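Side-chain contacts in lipoprotein (Colwellia psychrerythraea, PDB 3O0Y), which is a putative lipoprotein of unknown function, from a bacterial family (DUF885) related to metallopeptidases: residues I148-Q153 against S390-V395; V169-F174 against T244-K249; E216-V221 against A248-V253. All blocks are in the same frame, centred on the assembly; numbering follows the deposited sequence.

Contact 1 of 3, residues I148-Q153 against S390-V395; sequences IPRVMQ and SFPVEV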
ATOM      1  N   ILE A 148      -9.126   4.951   9.267  1.00  9.06           N
ATOM      2  CA  ILE A 148      -9.011   5.913  10.361  1.00  8.63           C
ATOM      3  C   ILE A 148      -8.947   5.124  11.689  1.00  9.33           C
ATOM      4  O   ILE A 148      -8.086   5.388  12.557  1.00 10.89           O
ATOM      5  CB  ILE A 148     -10.139   6.907  10.298  1.00 10.04           C
ATOM      6  CG1 ILE A 148      -9.921   7.898   9.142  1.00 10.54           C
ATOM      7  CG2 ILE A 148     -10.313   7.708  11.655  1.00  8.77           C
ATOM      8  CD1 ILE A 148     -11.173   8.683   8.907  1.00 12.54           C
ATOM      9  N   PRO A 149      -9.789   4.088  11.867  1.00 11.37           N
ATOM     10  CA  PRO A 149      -9.603   3.283  13.126  1.00 12.00           C
ATOM     11  C   PRO A 149      -8.246   2.634  13.224  1.00 12.22           C
ATOM     12  O   PRO A 149      -7.624   2.610  14.290  1.00 13.52           O
ATOM     13  CB  PRO A 149     -10.696   2.225  13.035  1.00 12.51           C
ATOM     14  CG  PRO A 149     -11.743   2.868  12.269  1.00 15.12           C
ATOM     15  CD  PRO A 149     -11.060   3.734  11.202  1.00  9.28           C
ATOM     16  N   ARG A 150      -7.723   2.151  12.100  1.00 12.57           N
ATOM     17  CA  ARG A 150      -6.373   1.562  12.124  1.00 12.39           C
ATOM     18  C   ARG A 150      -5.267   2.553  12.562  1.00 10.92           C
ATOM     19  O   ARG A 150      -4.369   2.201  13.351  1.00 10.84           O
ATOM     20  CB  ARG A 150      -6.015   0.891  10.750  1.00 13.32           C
ATOM     21  CG  ARG A 150      -4.591   0.263  10.698  1.00 21.91           C
ATOM     22  CD  ARG A 150      -4.372  -1.302  10.953  1.00 39.81           C
ATOM     23  NE  ARG A 150      -2.953  -1.733  10.668  1.00 45.20           N
ATOM     24  CZ  ARG A 150      -2.289  -2.805  11.153  1.00 47.77           C
ATOM     25  NH1 ARG A 150      -2.819  -3.706  12.015  1.00 48.00           N
ATOM     26  NH2 ARG A 150      -1.035  -2.957  10.755  1.00 49.28           N
ATOM     27  N   VAL A 151      -5.314   3.771  12.028  1.00 10.43           N
ATOM     28  CA  VAL A 151      -4.319   4.796  12.379  1.00 10.34           C
ATOM     29  C   VAL A 151      -4.439   5.134  13.869  1.00  9.22           C
ATOM     30  O   VAL A 151      -3.430   5.282  14.576  1.00 10.87           O
ATOM     31  CB  VAL A 151      -4.401   6.050  11.505  1.00  9.61           C
ATOM     32  CG1 VAL A 151      -3.530   7.219  12.086  1.00 10.47           C
ATOM     33  CG2 VAL A 151      -3.993   5.732  10.053  1.00 15.23           C
ATOM     34  N   MET A 152      -5.681   5.330  14.292  1.00 10.11           N
ATOM     35  CA  MET A 152      -5.930   5.717  15.669  1.00  9.70           C
ATOM     36  C   MET A 152      -5.441   4.635  16.639  1.00 11.14           C
ATOM     37  O   MET A 152      -4.923   4.952  17.703  1.00 11.46           O
ATOM     38  CB  MET A 152      -7.415   6.017  15.884  1.00  8.58           C
ATOM     39  CG  MET A 152      -7.914   7.339  15.256  1.00 10.84           C
ATOM     40  SD  MET A 152      -9.664   7.792  15.585  1.00  4.29           S
ATOM     41  CE  MET A 152      -9.485   7.925  17.437  1.00 13.35           C
ATOM     42  N   GLN A 153      -5.527   3.354  16.260  1.00 10.47           N
ATOM     43  CA  GLN A 153      -5.197   2.290  17.172  1.00  9.67           C
ATOM     44  C   GLN A 153      -3.720   1.941  17.099  1.00 13.12           C
ATOM     45  O   GLN A 153      -3.156   1.413  18.061  1.00 13.25           O
ATOM     46  CB  GLN A 153      -6.069   1.062  16.907  1.00 11.36           C
ATOM     47  CG  GLN A 153      -7.531   1.267  17.232  1.00 11.20           C
ATOM     48  CD  GLN A 153      -8.425   0.160  16.734  1.00 15.09           C
ATOM     49  OE1 GLN A 153      -7.972  -0.940  16.422  1.00 15.97           O
ATOM     50  NE2 GLN A 153      -9.700   0.489  16.550  1.00 10.99           N
ATOM     51  N   SER A 390       3.498  -9.470  14.617  1.00  9.07           N
ATOM     52  CA  SER A 390       2.406 -10.271  14.096  1.00 10.61           C
ATOM     53  C   SER A 390       1.172  -9.392  14.090  1.00 10.22           C
ATOM     54  O   SER A 390       0.995  -8.565  14.999  1.00 13.65           O
ATOM     55  CB  SER A 390       2.214 -11.571  14.900  1.00 12.27           C
ATOM     56  OG  SER A 390       2.046 -11.286  16.272  1.00 12.74           O
ATOM     57  N   PHE A 391       0.267  -9.575  13.140  1.00  9.63           N
ATOM     58  CA  PHE A 391      -1.011  -8.929  13.230  1.00 11.36           C
ATOM     59  C   PHE A 391      -1.722  -9.414  14.493  1.00 12.14           C
ATOM     60  O   PHE A 391      -1.659 -10.582  14.846  1.00 11.70           O
ATOM     61  CB  PHE A 391      -1.901  -9.232  12.037  1.00 10.36           C
ATOM     62  CG  PHE A 391      -1.515  -8.544  10.787  1.00 11.83           C
ATOM     63  CD1 PHE A 391      -1.793  -7.207  10.603  1.00 13.94           C
ATOM     64  CD2 PHE A 391      -0.934  -9.210   9.751  1.00 11.33           C
ATOM     65  CE1 PHE A 391      -1.516  -6.575   9.408  1.00 12.51           C
ATOM     66  CE2 PHE A 391      -0.606  -8.560   8.562  1.00 11.50           C
ATOM     67  CZ  PHE A 391      -0.892  -7.252   8.386  1.00 12.59           C
ATOM     68  N   PRO A 392      -2.379  -8.494  15.215  1.00 15.95           N
ATOM     69  CA  PRO A 392      -3.119  -8.911  16.427  1.00 18.12           C
ATOM     70  C   PRO A 392      -4.235  -9.884  16.057  1.00 19.01           C
ATOM     71  O   PRO A 392      -4.777  -9.790  14.961  1.00 16.44           O
ATOM     72  CB  PRO A 392      -3.749  -7.598  16.939  1.00 19.49           C
ATOM     73  CG  PRO A 392      -3.014  -6.469  16.234  1.00 20.27           C
ATOM     74  CD  PRO A 392      -2.406  -7.043  14.971  1.00 17.01           C
ATOM     75  N   VAL A 393      -4.637 -10.706  17.025  1.00 21.46           N
ATOM     76  CA  VAL A 393      -5.648 -11.747  16.806  1.00 23.44           C
ATOM     77  C   VAL A 393      -6.977 -11.142  16.316  1.00 24.63           C
ATOM     78  O   VAL A 393      -7.645 -11.696  15.422  1.00 24.40           O
ATOM     79  CB  VAL A 393      -5.816 -12.596  18.057  1.00 25.45           C
ATOM     80  CG1 VAL A 393      -7.179 -13.279  18.038  1.00 28.33           C
ATOM     81  CG2 VAL A 393      -4.634 -13.593  18.210  1.00 25.84           C
ATOM     82  N   GLU A 394      -7.294  -9.939  16.787  1.00 25.56           N
ATOM     83  CA  GLU A 394      -8.510  -9.220  16.376  1.00 27.09           C
ATOM     84  C   GLU A 394      -8.581  -8.838  14.950  1.00 25.98           C
ATOM     85  O   GLU A 394      -9.680  -8.599  14.441  1.00 26.28           O
ATOM     86  CB  GLU A 394      -8.696  -7.907  17.170  1.00 29.79           C
ATOM     87  CG  GLU A 394      -8.336  -7.995  18.633  1.00 35.03           C
ATOM     88  CD  GLU A 394      -6.832  -7.802  18.932  1.00 36.87           C
ATOM     89  OE1 GLU A 394      -6.321  -6.658  18.760  1.00 40.38           O
ATOM     90  OE2 GLU A 394      -6.203  -8.788  19.434  1.00 38.06           O
ATOM     91  N   VAL A 395      -7.432  -8.680  14.276  1.00 22.89           N
ATOM     92  CA  VAL A 395      -7.489  -8.209  12.918  1.00 21.43           C
ATOM     93  C   VAL A 395      -6.980  -9.241  11.910  1.00 17.88           C
ATOM     94  O   VAL A 395      -7.175  -9.073  10.725  1.00 18.53           O
ATOM     95  CB  VAL A 395      -6.772  -6.840  12.789  1.00 25.07           C
ATOM     96  CG1 VAL A 395      -7.179  -5.939  14.012  1.00 26.65           C
ATOM     97  CG2 VAL A 395      -5.271  -7.044  12.766  1.00 19.32           C
TER
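Arg150 reaches across to Phe391 with both terminal nitrogens of its guanidinium. NH1 lies in the plane of the phenyl ring at its edge, 3.9 Å from Phe391 CD1, while NH2 approaches obliquely, 3.9 Å from Phe391 CE1. The guanidinium and ring planes are 46° apart, so the two groups do not stack flat. Two aliphatic neighbours from the same segment add to this shell: Pro392 CD lies near the guanidinium plane at its edge, 4.5 Å from Arg150 NH1, and Val395 CG2 stands 4.2 Å from the same NH1. Trp418 makes a cation-pi contact with Arg150 and also meets the Phe391 ring. Arg150 alone supplies about half of the 106 Å² buried here. With CG anti to the backbone N (chi1 179°) and a bend at chi2 (97°), the chain leaves its helix and carries the guanidinium across to the other segment, whose nearest CA, that of Val395, is 9.9 Å from Arg150 CA. The contact thus joins helix 144-154, backed by helices 47-53, 161-172 and 219-228, to the chain between strand 387-390 and helix 393-396, where Phe391 bonds through its backbone to Ile419 of strand 416-419.

Contact 2 of 3, residues V169-F174 against T244-K249; sequences VRLGQF and TQVIAK
Lys249 and Leu171 bury nearly equal areas, 66 and 65 Å², and meet at the roots of their side chains: Leu171 CB is 3.7 Å from Lys249 CB. Beyond that point the two chains diverge. Lys249 starts with CG beside its own backbone N, bends once more at chi2 (-61°), and then runs extended, which lays its methylenes alongside the last turn of helix 161-172. There Lys249 CD rests 3.9 Å from Gly172 CA. Leu171 turns the other way along helix 236-268 and sets CD1 against a methyl of Val246, with 3.9 Å between Leu171 CD1 and Val246 CG1. Gly172 is the third main contributor, and its lack of a side chain matters: its CA comes within 5.7 Å of Lys249 CA, and a beta carbon on this residue would sit tightly, about 3.5 Å from Lys249 CE. This is helix-to-helix packing, the C-terminal end of helix 161-172 against helix 236-268, with the glycine where the two backbones come close. Leu171 also touches Met152 of helix 144-154 and Phe220 of helix 219-228, while Ile168, one turn earlier on helix 161-172, packs on Val246 and Lys249. The chemistry is that of carbon against carbon: lysine takes part through its aliphatic stem rather than its ammonium group, so a close fit of apolar surfaces, rather than charge pairing, probably accounts for most of the contact.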
ATOM      1  N   VAL A 169     -11.382  13.179  21.631  1.00 10.90           N
ATOM      2  CA  VAL A 169     -11.898  14.246  20.779  1.00 11.60           C
ATOM      3  C   VAL A 169     -12.097  13.731  19.330  1.00 11.39           C
ATOM      4  O   VAL A 169     -13.085  14.062  18.661  1.00 11.10           O
ATOM      5  CB  VAL A 169     -10.991  15.449  20.862  1.00 12.38           C
ATOM      6  CG1 VAL A 169     -11.304  16.432  19.768  1.00 14.12           C
ATOM      7  CG2 VAL A 169     -11.149  16.076  22.295  1.00 14.23           C
ATOM      8  N   ARG A 170     -11.147  12.924  18.877  1.00 10.15           N
ATOM      9  CA  ARG A 170     -11.294  12.307  17.540  1.00 11.11           C
ATOM     10  C   ARG A 170     -12.498  11.389  17.457  1.00 11.36           C
ATOM     11  O   ARG A 170     -13.321  11.491  16.512  1.00 11.29           O
ATOM     12  CB  ARG A 170      -9.983  11.592  17.158  1.00 11.19           C
ATOM     13  CG  ARG A 170      -8.991  12.608  16.597  1.00 11.56           C
ATOM     14  CD  ARG A 170      -7.775  11.923  15.951  1.00 11.98           C
ATOM     15  NE  ARG A 170      -7.080  12.801  14.997  1.00 10.79           N
ATOM     16  CZ  ARG A 170      -5.822  12.633  14.615  1.00 14.93           C
ATOM     17  NH1 ARG A 170      -5.112  11.595  15.037  1.00  9.07           N
ATOM     18  NH2 ARG A 170      -5.304  13.466  13.735  1.00 14.16           N
ATOM     19  N   LEU A 171     -12.643  10.511  18.458  1.00 10.77           N
ATOM     20  CA  LEU A 171     -13.818   9.606  18.499  1.00 11.29           C
ATOM     21  C   LEU A 171     -15.151  10.337  18.477  1.00 12.02           C
ATOM     22  O   LEU A 171     -16.104   9.893  17.829  1.00 13.30           O
ATOM     23  CB  LEU A 171     -13.745   8.652  19.713  1.00 11.11           C
ATOM     24  CG  LEU A 171     -12.577   7.661  19.784  1.00 11.34           C
ATOM     25  CD1 LEU A 171     -12.593   6.992  21.151  1.00 12.45           C
ATOM     26  CD2 LEU A 171     -12.553   6.638  18.693  1.00 12.33           C
ATOM     27  N   GLY A 172     -15.201  11.490  19.156  1.00 12.16           N
ATOM     28  CA  GLY A 172     -16.385  12.310  19.245  1.00 13.22           C
ATOM     29  C   GLY A 172     -16.807  12.942  17.963  1.00 13.41           C
ATOM     30  O   GLY A 172     -17.945  13.359  17.844  1.00 13.58           O
ATOM     31  N   GLN A 173     -15.935  12.928  16.957  1.00 11.53           N
ATOM     32  CA  GLN A 173     -16.286  13.507  15.644  1.00 12.36           C
ATOM     33  C   GLN A 173     -16.711  12.465  14.616  1.00 12.50           C
ATOM     34  O   GLN A 173     -16.877  12.780  13.417  1.00 11.72           O
ATOM     35  CB  GLN A 173     -15.074  14.266  15.142  1.00 13.16           C
ATOM     36  CG  GLN A 173     -14.756  15.474  16.048  1.00 15.15           C
ATOM     37  CD  GLN A 173     -13.508  16.113  15.646  1.00 17.31           C
ATOM     38  OE1 GLN A 173     -12.429  15.858  16.210  1.00 16.57           O
ATOM     39  NE2 GLN A 173     -13.613  16.933  14.625  1.00  9.08           N
ATOM     40  N   PHE A 174     -16.932  11.230  15.067  1.00 11.72           N
ATOM     41  CA  PHE A 174     -17.258  10.155  14.112  1.00 12.21           C
ATOM     42  C   PHE A 174     -18.654  10.329  13.531  1.00 13.48           C
ATOM     43  O   PHE A 174     -18.970   9.802  12.421  1.00 11.59           O
ATOM     44  CB  PHE A 174     -17.103   8.796  14.739  1.00 12.04           C
ATOM     45  CG  PHE A 174     -15.780   8.165  14.485  1.00 12.67           C
ATOM     46  CD1 PHE A 174     -14.629   8.791  14.872  1.00 13.44           C
ATOM     47  CD2 PHE A 174     -15.676   6.956  13.861  1.00 17.04           C
ATOM     48  CE1 PHE A 174     -13.411   8.207  14.702  1.00 16.59           C
ATOM     49  CE2 PHE A 174     -14.472   6.371  13.689  1.00 18.03           C
ATOM     50  CZ  PHE A 174     -13.311   7.049  14.054  1.00 13.38           C
ATOM     51  N   THR A 244     -13.482   5.367  30.781  1.00 12.79           N
ATOM     52  CA  THR A 244     -14.919   5.605  30.748  1.00 13.03           C
ATOM     53  C   THR A 244     -15.344   6.579  29.673  1.00 15.10           C
ATOM     54  O   THR A 244     -16.392   6.387  29.016  1.00 13.01           O
ATOM     55  CB  THR A 244     -15.433   6.085  32.141  1.00 14.13           C
ATOM     56  OG1 THR A 244     -15.053   5.087  33.087  1.00 14.18           O
ATOM     57  CG2 THR A 244     -16.968   6.306  32.119  1.00 15.63           C
ATOM     58  N   GLN A 245     -14.556   7.634  29.511  1.00 14.30           N
ATOM     59  CA  GLN A 245     -14.796   8.630  28.473  1.00 14.37           C
ATOM     60  C   GLN A 245     -14.673   8.033  27.058  1.00 13.07           C
ATOM     61  O   GLN A 245     -15.500   8.321  26.175  1.00 14.45           O
ATOM     62  CB  GLN A 245     -13.847   9.806  28.631  1.00 14.17           C
ATOM     63  CG  GLN A 245     -14.207  10.714  29.795  1.00 17.59           C
ATOM     64  CD  GLN A 245     -13.194  11.820  29.946  1.00 22.63           C
ATOM     65  OE1 GLN A 245     -13.063  12.677  29.064  1.00 22.02           O
ATOM     66  NE2 GLN A 245     -12.492  11.830  31.082  1.00 25.87           N
ATOM     67  N   VAL A 246     -13.731   7.141  26.881  1.00 12.06           N
ATOM     68  CA  VAL A 246     -13.539   6.445  25.615  1.00 11.47           C
ATOM     69  C   VAL A 246     -14.710   5.542  25.352  1.00 13.37           C
ATOM     70  O   VAL A 246     -15.278   5.607  24.282  1.00 10.88           O
ATOM     71  CB  VAL A 246     -12.217   5.645  25.545  1.00 10.64           C
ATOM     72  CG1 VAL A 246     -12.213   4.705  24.266  1.00  8.77           C
ATOM     73  CG2 VAL A 246     -11.017   6.664  25.499  1.00  8.94           C
ATOM     74  N   ILE A 247     -15.129   4.778  26.361  1.00 11.71           N
ATOM     75  CA  ILE A 247     -16.300   3.915  26.220  1.00 13.37           C
ATOM     76  C   ILE A 247     -17.534   4.702  25.858  1.00 12.38           C
ATOM     77  O   ILE A 247     -18.328   4.242  25.034  1.00 14.71           O
ATOM     78  CB  ILE A 247     -16.586   3.097  27.522  1.00 11.58           C
ATOM     79  CG1 ILE A 247     -15.439   2.111  27.761  1.00 11.89           C
ATOM     80  CG2 ILE A 247     -17.991   2.430  27.407  1.00 12.82           C
ATOM     81  CD1 ILE A 247     -15.391   1.492  29.209  1.00 14.11           C
ATOM     82  N   ALA A 248     -17.716   5.857  26.487  1.00 13.43           N
ATOM     83  CA  ALA A 248     -18.837   6.729  26.174  1.00 13.10           C
ATOM     84  C   ALA A 248     -18.835   7.191  24.711  1.00 14.45           C
ATOM     85  O   ALA A 248     -19.871   7.144  24.036  1.00 13.74           O
ATOM     86  CB  ALA A 248     -18.876   7.919  27.099  1.00 13.95           C
ATOM     87  N   LYS A 249     -17.695   7.641  24.200  1.00 13.14           N
ATOM     88  CA  LYS A 249     -17.674   8.022  22.776  1.00 13.40           C
ATOM     89  C   LYS A 249     -17.966   6.851  21.856  1.00 12.95           C
ATOM     90  O   LYS A 249     -18.615   7.013  20.819  1.00 14.22           O
ATOM     91  CB  LYS A 249     -16.352   8.663  22.381  1.00 13.58           C
ATOM     92  CG  LYS A 249     -15.983   9.935  23.119  1.00 14.05           C
ATOM     93  CD  LYS A 249     -16.979  11.016  22.912  1.00 19.36           C
ATOM     94  CE  LYS A 249     -16.505  12.320  23.562  1.00 23.96           C
ATOM     95  NZ  LYS A 249     -17.549  13.356  23.471  1.00 26.29           N
TER

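Contact 3 of 3, residues E216-V221 against A248-V253; sequences EQHPFV and AKVSQV
The His218 imidazole and the Phe220 phenyl ring belong to the residues that flank Val250, and both rings stand obliquely to its methyl groups. One face of the imidazole carries Pro219 CD, 3.3 Å above the plane and offset toward the rim, and Phe220 CA lies in plane at its edge. The motif is a helix N-cap: His218 precedes helix 219-228, and its ND1 accepts from Phe220 N at 3.0 Å in a nearly straight bond (169°), the donor tilted 19° out of the ring plane. A chi1 of -165° swings the imidazole to where ND1 meets this N-H at the start of the helix. Phe210 meets the same imidazole from elsewhere in the chain. Replacing His218 by an alanine would probably leave the Phe220 N-H without its capping acceptor and Phe210 without its ring partner. From helix 236-268, just where a wider pi-type turn begins, Val250 projects toward the other segment and accounts for 82 of the 161 Å² buried. Its two methyls divide the opposing surface: Val250 CG1 is 4.0 Å from His218 CB, whereas Val250 CG2 touches Val221 CG2 at 4.1 Å and comes still nearer, 3.8 Å, to Phe220 CB.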
ATOM      1  N   GLU A 216     -18.097  -1.659  25.122  1.00 17.00           N
ATOM      2  CA  GLU A 216     -17.131  -1.710  26.231  1.00 19.35           C
ATOM      3  C   GLU A 216     -15.990  -2.621  25.915  1.00 18.35           C
ATOM      4  O   GLU A 216     -14.928  -2.549  26.556  1.00 20.70           O
ATOM      5  CB  GLU A 216     -17.763  -2.235  27.547  1.00 20.08           C
ATOM      6  CG  GLU A 216     -18.959  -1.450  28.076  1.00 28.56           C
ATOM      7  CD  GLU A 216     -20.205  -1.370  27.130  1.00 35.89           C
ATOM      8  OE1 GLU A 216     -20.457  -2.302  26.334  1.00 33.37           O
ATOM      9  OE2 GLU A 216     -20.941  -0.342  27.196  1.00 43.91           O
ATOM     10  N   GLN A 217     -16.178  -3.523  24.944  1.00 16.59           N
ATOM     11  CA  GLN A 217     -15.107  -4.440  24.570  1.00 15.04           C
ATOM     12  C   GLN A 217     -14.535  -4.185  23.157  1.00 14.52           C
ATOM     13  O   GLN A 217     -13.675  -4.951  22.657  1.00 14.61           O
ATOM     14  CB  GLN A 217     -15.543  -5.888  24.742  1.00 18.70           C
ATOM     15  CG  GLN A 217     -15.560  -6.371  26.265  1.00 20.75           C
ATOM     16  CD  GLN A 217     -14.160  -6.303  26.907  1.00 31.86           C
ATOM     17  OE1 GLN A 217     -13.130  -6.621  26.255  1.00 32.50           O
ATOM     18  NE2 GLN A 217     -14.103  -5.825  28.165  1.00 32.73           N
ATOM     19  N   HIS A 218     -14.862  -3.022  22.623  1.00 13.20           N
ATOM     20  CA  HIS A 218     -14.425  -2.681  21.283  1.00 12.79           C
ATOM     21  C   HIS A 218     -12.897  -2.476  21.265  1.00 12.05           C
ATOM     22  O   HIS A 218     -12.282  -1.976  22.247  1.00 12.80           O
ATOM     23  CB  HIS A 218     -15.128  -1.424  20.807  1.00 12.71           C
ATOM     24  CG  HIS A 218     -15.019  -1.212  19.333  1.00 16.36           C
ATOM     25  ND1 HIS A 218     -13.966  -0.515  18.754  1.00 14.08           N
ATOM     26  CD2 HIS A 218     -15.822  -1.623  18.319  1.00 17.24           C
ATOM     27  CE1 HIS A 218     -14.123  -0.543  17.434  1.00 18.45           C
ATOM     28  NE2 HIS A 218     -15.238  -1.209  17.142  1.00 15.74           N
ATOM     29  N   PRO A 219     -12.253  -2.742  20.096  1.00 13.36           N
ATOM     30  CA  PRO A 219     -10.814  -2.462  20.079  1.00 12.23           C
ATOM     31  C   PRO A 219     -10.426  -1.034  20.385  1.00 10.88           C
ATOM     32  O   PRO A 219      -9.335  -0.800  20.915  1.00 12.64           O
ATOM     33  CB  PRO A 219     -10.408  -2.856  18.664  1.00 14.64           C
ATOM     34  CG  PRO A 219     -11.337  -3.954  18.325  1.00 14.20           C
ATOM     35  CD  PRO A 219     -12.637  -3.610  18.951  1.00 14.73           C
ATOM     36  N   PHE A 220     -11.257  -0.080  20.035  1.00 11.13           N
ATOM     37  CA  PHE A 220     -10.939   1.314  20.400  1.00 11.19           C
ATOM     38  C   PHE A 220     -10.699   1.433  21.916  1.00 11.89           C
ATOM     39  O   PHE A 220      -9.842   2.193  22.360  1.00 10.79           O
ATOM     40  CB  PHE A 220     -12.074   2.255  20.003  1.00 11.45           C
ATOM     41  CG  PHE A 220     -11.970   2.861  18.592  1.00  9.52           C
ATOM     42  CD1 PHE A 220     -10.826   3.421  18.104  1.00 13.53           C
ATOM     43  CD2 PHE A 220     -13.136   2.933  17.804  1.00 13.79           C
ATOM     44  CE1 PHE A 220     -10.809   4.035  16.835  1.00 12.09           C
ATOM     45  CE2 PHE A 220     -13.117   3.527  16.564  1.00 11.99           C
ATOM     46  CZ  PHE A 220     -11.952   4.077  16.084  1.00 13.25           C
ATOM     47  N   VAL A 221     -11.571   0.790  22.710  1.00 11.74           N
ATOM     48  CA  VAL A 221     -11.415   0.728  24.198  1.00 10.36           C
ATOM     49  C   VAL A 221     -10.225  -0.127  24.641  1.00 10.30           C
ATOM     50  O   VAL A 221      -9.418   0.294  25.470  1.00 11.57           O
ATOM     51  CB  VAL A 221     -12.646   0.164  24.855  1.00 11.00           C
ATOM     52  CG1 VAL A 221     -12.451   0.200  26.404  1.00 13.29           C
ATOM     53  CG2 VAL A 221     -13.881   0.943  24.387  1.00 10.64           C
ATOM     54  N   ALA A 248     -17.716   5.857  26.487  1.00 13.43           N
ATOM     55  CA  ALA A 248     -18.837   6.729  26.174  1.00 13.10           C
ATOM     56  C   ALA A 248     -18.835   7.191  24.711  1.00 14.45           C
ATOM     57  O   ALA A 248     -19.871   7.144  24.036  1.00 13.74           O
ATOM     58  CB  ALA A 248     -18.876   7.919  27.099  1.00 13.95           C
ATOM     59  N   LYS A 249     -17.695   7.641  24.200  1.00 13.14           N
ATOM     60  CA  LYS A 249     -17.674   8.022  22.776  1.00 13.40           C
ATOM     61  C   LYS A 249     -17.966   6.851  21.856  1.00 12.95           C
ATOM     62  O   LYS A 249     -18.615   7.013  20.819  1.00 14.22           O
ATOM     63  CB  LYS A 249     -16.352   8.663  22.381  1.00 13.58           C
ATOM     64  CG  LYS A 249     -15.983   9.935  23.119  1.00 14.05           C
ATOM     65  CD  LYS A 249     -16.979  11.016  22.912  1.00 19.36           C
ATOM     66  CE  LYS A 249     -16.505  12.320  23.562  1.00 23.96           C
ATOM     67  NZ  LYS A 249     -17.549  13.356  23.471  1.00 26.29           N
ATOM     68  N   VAL A 250     -17.423   5.701  22.170  1.00 12.06           N
ATOM     69  CA  VAL A 250     -17.567   4.525  21.291  1.00 13.07           C
ATOM     70  C   VAL A 250     -19.056   4.169  21.258  1.00 13.46           C
ATOM     71  O   VAL A 250     -19.640   3.956  20.171  1.00 12.58           O
ATOM     72  CB  VAL A 250     -16.713   3.353  21.743  1.00 12.84           C
ATOM     73  CG1 VAL A 250     -17.074   2.030  20.995  1.00 12.51           C
ATOM     74  CG2 VAL A 250     -15.192   3.646  21.573  1.00 14.65           C
ATOM     75  N   SER A 251     -19.686   4.116  22.440  1.00 12.67           N
ATOM     76  CA  SER A 251     -21.088   3.736  22.553  1.00 14.30           C
ATOM     77  C   SER A 251     -22.000   4.756  21.969  1.00 14.70           C
ATOM     78  O   SER A 251     -22.986   4.433  21.279  1.00 16.50           O
ATOM     79  CB  SER A 251     -21.456   3.548  24.043  1.00 15.36           C
ATOM     80  OG  SER A 251     -22.821   3.224  24.147  1.00 22.28           O
ATOM     81  N   GLN A 252     -21.742   6.007  22.275  1.00 15.87           N
ATOM     82  CA  GLN A 252     -22.684   7.047  21.919  1.00 16.83           C
ATOM     83  C   GLN A 252     -22.487   7.689  20.546  1.00 15.85           C
ATOM     84  O   GLN A 252     -23.457   8.257  19.971  1.00 13.46           O
ATOM     85  CB  GLN A 252     -22.655   8.130  22.973  1.00 18.22           C
ATOM     86  CG  GLN A 252     -23.064   7.598  24.360  1.00 21.89           C
ATOM     87  CD  GLN A 252     -22.745   8.571  25.488  1.00 26.93           C
ATOM     88  OE1 GLN A 252     -22.568   9.770  25.267  1.00 29.63           O
ATOM     89  NE2 GLN A 252     -22.707   8.049  26.727  1.00 30.81           N
ATOM     90  N   VAL A 253     -21.237   7.659  20.067  1.00 13.92           N
ATOM     91  CA  VAL A 253     -20.913   8.362  18.829  1.00 14.24           C
ATOM     92  C   VAL A 253     -20.469   7.341  17.744  1.00 13.63           C
ATOM     93  O   VAL A 253     -21.089   7.285  16.677  1.00 11.52           O
ATOM     94  CB  VAL A 253     -19.907   9.444  19.031  1.00 14.58           C
ATOM     95  CG1 VAL A 253     -19.736  10.218  17.729  1.00 13.71           C
ATOM     96  CG2 VAL A 253     -20.407  10.455  20.151  1.00 15.14           C
TER

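Contacts 2 and 3 are close neighbours, their centres about 7 Å apart, because both use helix 236-268 and share Ala248 and Lys249. One turns toward helix 161-172, the other toward the start of helix 219-228. The centre of contact 1 is about 18 Å from that of contact 2 and about 15 Å from that of contact 3, nearer the centre of the chain, yet it is joined to both through helix 144-154: Met152 packs on Leu171, and Pro149 on Phe220. Along the chain 148-153 comes first and 390-395 last, with the other two contacts between. Four helices, 144-154, 161-172, 219-228 and 236-268, thus pack together, and contact 1 links them to the small mixed sheet.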